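Local coordinates for protein lectin CEL-I, N-acetyl-D-galactosamine-specific C-type (Cucumaria echinata, PDB 4WQQ) that binds carbohydrate in a calcium-dependent manner, being by nature specific for galactose and N-acetylgalactosamine and here engineered to recognise mannose, at residues 56-61 against 133-138. The protein carries 3 engineered substitutions. Residues are numbered along the deposited sequence; the frame is centred on the assembly and turned at random.
Sequences AYVFNY and KYMCKL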
loop_
_atom_site.group_PDB
_atom_site.type_symbol
_atom_site.label_atom_id
_atom_site.label_comp_id
_atom_site.label_asym_id
_atom_site.label_seq_id
_atom_site.Cartn_x
_atom_site.Cartn_y
_atom_site.Cartn_z
ATOM N N ALA A 56 -18.315 -8.875 -9.732
ATOM C CA ALA A 56 -19.160 -7.753 -9.995
ATOM C C ALA A 56 -18.457 -6.429 -9.769
ATOM O O ALA A 56 -18.688 -5.477 -10.529
ATOM C CB ALA A 56 -20.443 -7.875 -9.168
ATOM N N TYR A 57 -17.637 -6.352 -8.760
ATOM C CA TYR A 57 -16.915 -5.108 -8.419
ATOM C C TYR A 57 -16.033 -4.726 -9.624
ATOM O O TYR A 57 -16.080 -3.612 -10.157
ATOM C CB TYR A 57 -16.045 -5.285 -7.177
ATOM C CG TYR A 57 -15.108 -4.099 -7.079
ATOM C CD1 TYR A 57 -15.542 -2.876 -6.605
ATOM C CD2 TYR A 57 -13.808 -4.196 -7.596
ATOM C CE1 TYR A 57 -14.719 -1.771 -6.633
ATOM C CE2 TYR A 57 -12.978 -3.111 -7.610
ATOM C CZ TYR A 57 -13.406 -1.903 -7.141
ATOM O OH TYR A 57 -12.509 -0.833 -7.175
ATOM N N VAL A 58 -15.311 -5.720 -10.112
ATOM C CA VAL A 58 -14.424 -5.527 -11.277
ATOM C C VAL A 58 -15.139 -5.113 -12.543
ATOM O O VAL A 58 -14.775 -4.166 -13.198
ATOM C CB VAL A 58 -13.555 -6.787 -11.495
ATOM C CG1 VAL A 58 -12.764 -6.707 -12.823
ATOM C CG2 VAL A 58 -12.603 -6.995 -10.338
ATOM N N PHE A 59 -16.209 -5.827 -12.860
ATOM C CA PHE A 59 -16.964 -5.595 -14.056
ATOM C C PHE A 59 -17.570 -4.177 -13.979
ATOM O O PHE A 59 -17.514 -3.402 -14.966
ATOM C CB PHE A 59 -18.004 -6.705 -14.202
ATOM C CG PHE A 59 -18.934 -6.495 -15.367
ATOM C CD1 PHE A 59 -18.483 -6.713 -16.638
ATOM C CD2 PHE A 59 -20.230 -6.078 -15.171
ATOM C CE1 PHE A 59 -19.306 -6.528 -17.722
ATOM C CE2 PHE A 59 -21.044 -5.823 -16.253
ATOM C CZ PHE A 59 -20.604 -6.077 -17.532
ATOM N N ASN A 60 -18.190 -3.832 -12.822
ATOM C CA ASN A 60 -18.868 -2.550 -12.709
ATOM C C ASN A 60 -17.863 -1.374 -12.761
ATOM O O ASN A 60 -18.121 -0.315 -13.364
ATOM C CB ASN A 60 -19.750 -2.533 -11.448
ATOM C CG ASN A 60 -20.919 -3.575 -11.557
ATOM O OD1 ASN A 60 -21.525 -3.730 -12.633
ATOM N ND2 ASN A 60 -21.197 -4.298 -10.469
ATOM N N TYR A 61 -16.667 -1.602 -12.219
ATOM C CA TYR A 61 -15.647 -0.568 -12.248
ATOM C C TYR A 61 -15.190 -0.302 -13.687
ATOM O O TYR A 61 -15.178 0.841 -14.184
ATOM C CB TYR A 61 -14.508 -1.017 -11.317
ATOM C CG TYR A 61 -13.197 -0.220 -11.348
ATOM C CD1 TYR A 61 -13.168 1.118 -11.668
ATOM C CD2 TYR A 61 -11.984 -0.852 -11.061
ATOM C CE1 TYR A 61 -11.987 1.831 -11.692
ATOM C CE2 TYR A 61 -10.771 -0.148 -11.061
ATOM C CZ TYR A 61 -10.768 1.188 -11.415
ATOM O OH TYR A 61 -9.633 1.967 -11.441
ATOM N N LYS A 133 -8.659 -4.253 -23.023
ATOM C CA LYS A 133 -8.347 -3.325 -21.936
ATOM C C LYS A 133 -7.774 -4.167 -20.779
ATOM O O LYS A 133 -7.762 -5.390 -20.908
ATOM C CB LYS A 133 -9.565 -2.524 -21.523
ATOM C CG LYS A 133 -10.285 -1.893 -22.688
ATOM C CD LYS A 133 -9.456 -0.879 -23.450
ATOM C CE LYS A 133 -10.278 -0.315 -24.665
ATOM N NZ LYS A 133 -11.486 0.427 -24.201
ATOM N N TYR A 134 -7.295 -3.563 -19.698
ATOM C CA TYR A 134 -6.808 -4.392 -18.595
ATOM C C TYR A 134 -7.008 -3.741 -17.240
ATOM O O TYR A 134 -7.202 -2.571 -17.121
ATOM C CB TYR A 134 -5.366 -4.855 -18.826
ATOM C CG TYR A 134 -4.347 -3.750 -18.845
ATOM C CD1 TYR A 134 -4.113 -3.012 -19.980
ATOM C CD2 TYR A 134 -3.540 -3.492 -17.700
ATOM C CE1 TYR A 134 -3.143 -2.047 -19.977
ATOM C CE2 TYR A 134 -2.596 -2.528 -17.685
ATOM C CZ TYR A 134 -2.388 -1.785 -18.812
ATOM O OH TYR A 134 -1.414 -0.779 -18.869
ATOM N N MET A 135 -6.977 -4.589 -16.248
ATOM C CA MET A 135 -7.151 -4.172 -14.876
ATOM C C MET A 135 -6.038 -4.803 -14.013
ATOM O O MET A 135 -5.798 -6.023 -14.073
ATOM C CB MET A 135 -8.467 -4.768 -14.439
ATOM C CG MET A 135 -8.834 -4.668 -12.995
ATOM S SD MET A 135 -9.764 -3.206 -12.626
ATOM C CE MET A 135 -11.233 -3.156 -13.749
ATOM N N CYS A 136 -5.456 -3.994 -13.153
ATOM C CA CYS A 136 -4.478 -4.482 -12.209
ATOM C C CYS A 136 -5.033 -4.530 -10.790
ATOM O O CYS A 136 -6.042 -3.874 -10.484
ATOM C CB CYS A 136 -3.241 -3.603 -12.205
ATOM S SG CYS A 136 -2.568 -3.262 -13.871
ATOM N N LYS A 137 -4.369 -5.300 -9.962
ATOM C CA LYS A 137 -4.821 -5.537 -8.569
ATOM C C LYS A 137 -3.569 -5.556 -7.758
ATOM O O LYS A 137 -2.600 -6.190 -8.152
ATOM C CB LYS A 137 -5.536 -6.876 -8.518
ATOM C CG LYS A 137 -5.959 -7.434 -7.193
ATOM C CD LYS A 137 -6.781 -8.742 -7.409
ATOM C CE LYS A 137 -6.908 -9.510 -6.103
ATOM N NZ LYS A 137 -7.774 -10.708 -6.183
ATOM N N LEU A 138 -3.626 -4.927 -6.574
ATOM C CA LEU A 138 -2.618 -5.091 -5.557
ATOM C C LEU A 138 -2.933 -6.176 -4.559
ATOM O O LEU A 138 -4.057 -6.252 -4.057
ATOM C CB LEU A 138 -2.448 -3.792 -4.823
ATOM C CG LEU A 138 -2.074 -2.604 -5.696
ATOM C CD1 LEU A 138 -1.809 -1.465 -4.781
ATOM C CD2 LEU A 138 -0.878 -2.780 -6.654
#
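Met135 reaches from the C-terminal strand 132-140 of the C-type lectin fold to Val58 and Tyr61, one turn apart on helix 52-65, packing that helix against the sheet. The contact is buried, and the side chain of Val58 lies about 12 Å from that of Arg116, a residue of the sugar-binding pocket.

The sulfur-aromatic part is a Met-aromatic contact. Met135 SD sits 4.5 Å from the centroid of the Tyr61 ring, in an oblique position 59° off the ring normal, and meets one flank of the ring at CD2 and CE2. With CG anti to the backbone N (chi1 172°), the methionine leaves the strand toward the helix; bends at the next two torsions then bring its methyl in toward the helix backbone. Beyond this flank, the Tyr61 hydroxyl is hydrogen-bonded to the backbone N of Phe18 on strand 14-23, which ties down the far end of the ring.

The apolar part belongs to the methyl group. Met135 CE lies 4.0 Å from Val58 CG1, the two side chains running past each other in opposite directions, while Val47 touches both residues.

Cys136, whose side chain leaves the opposite face of the strand, forms a disulfide with Cys32 of helix 25-34, placing the strand between the two helices. At the helix surface, Met135 CE rests 3.7 Å from Val58 O and 3.6 Å from Tyr61 CD2.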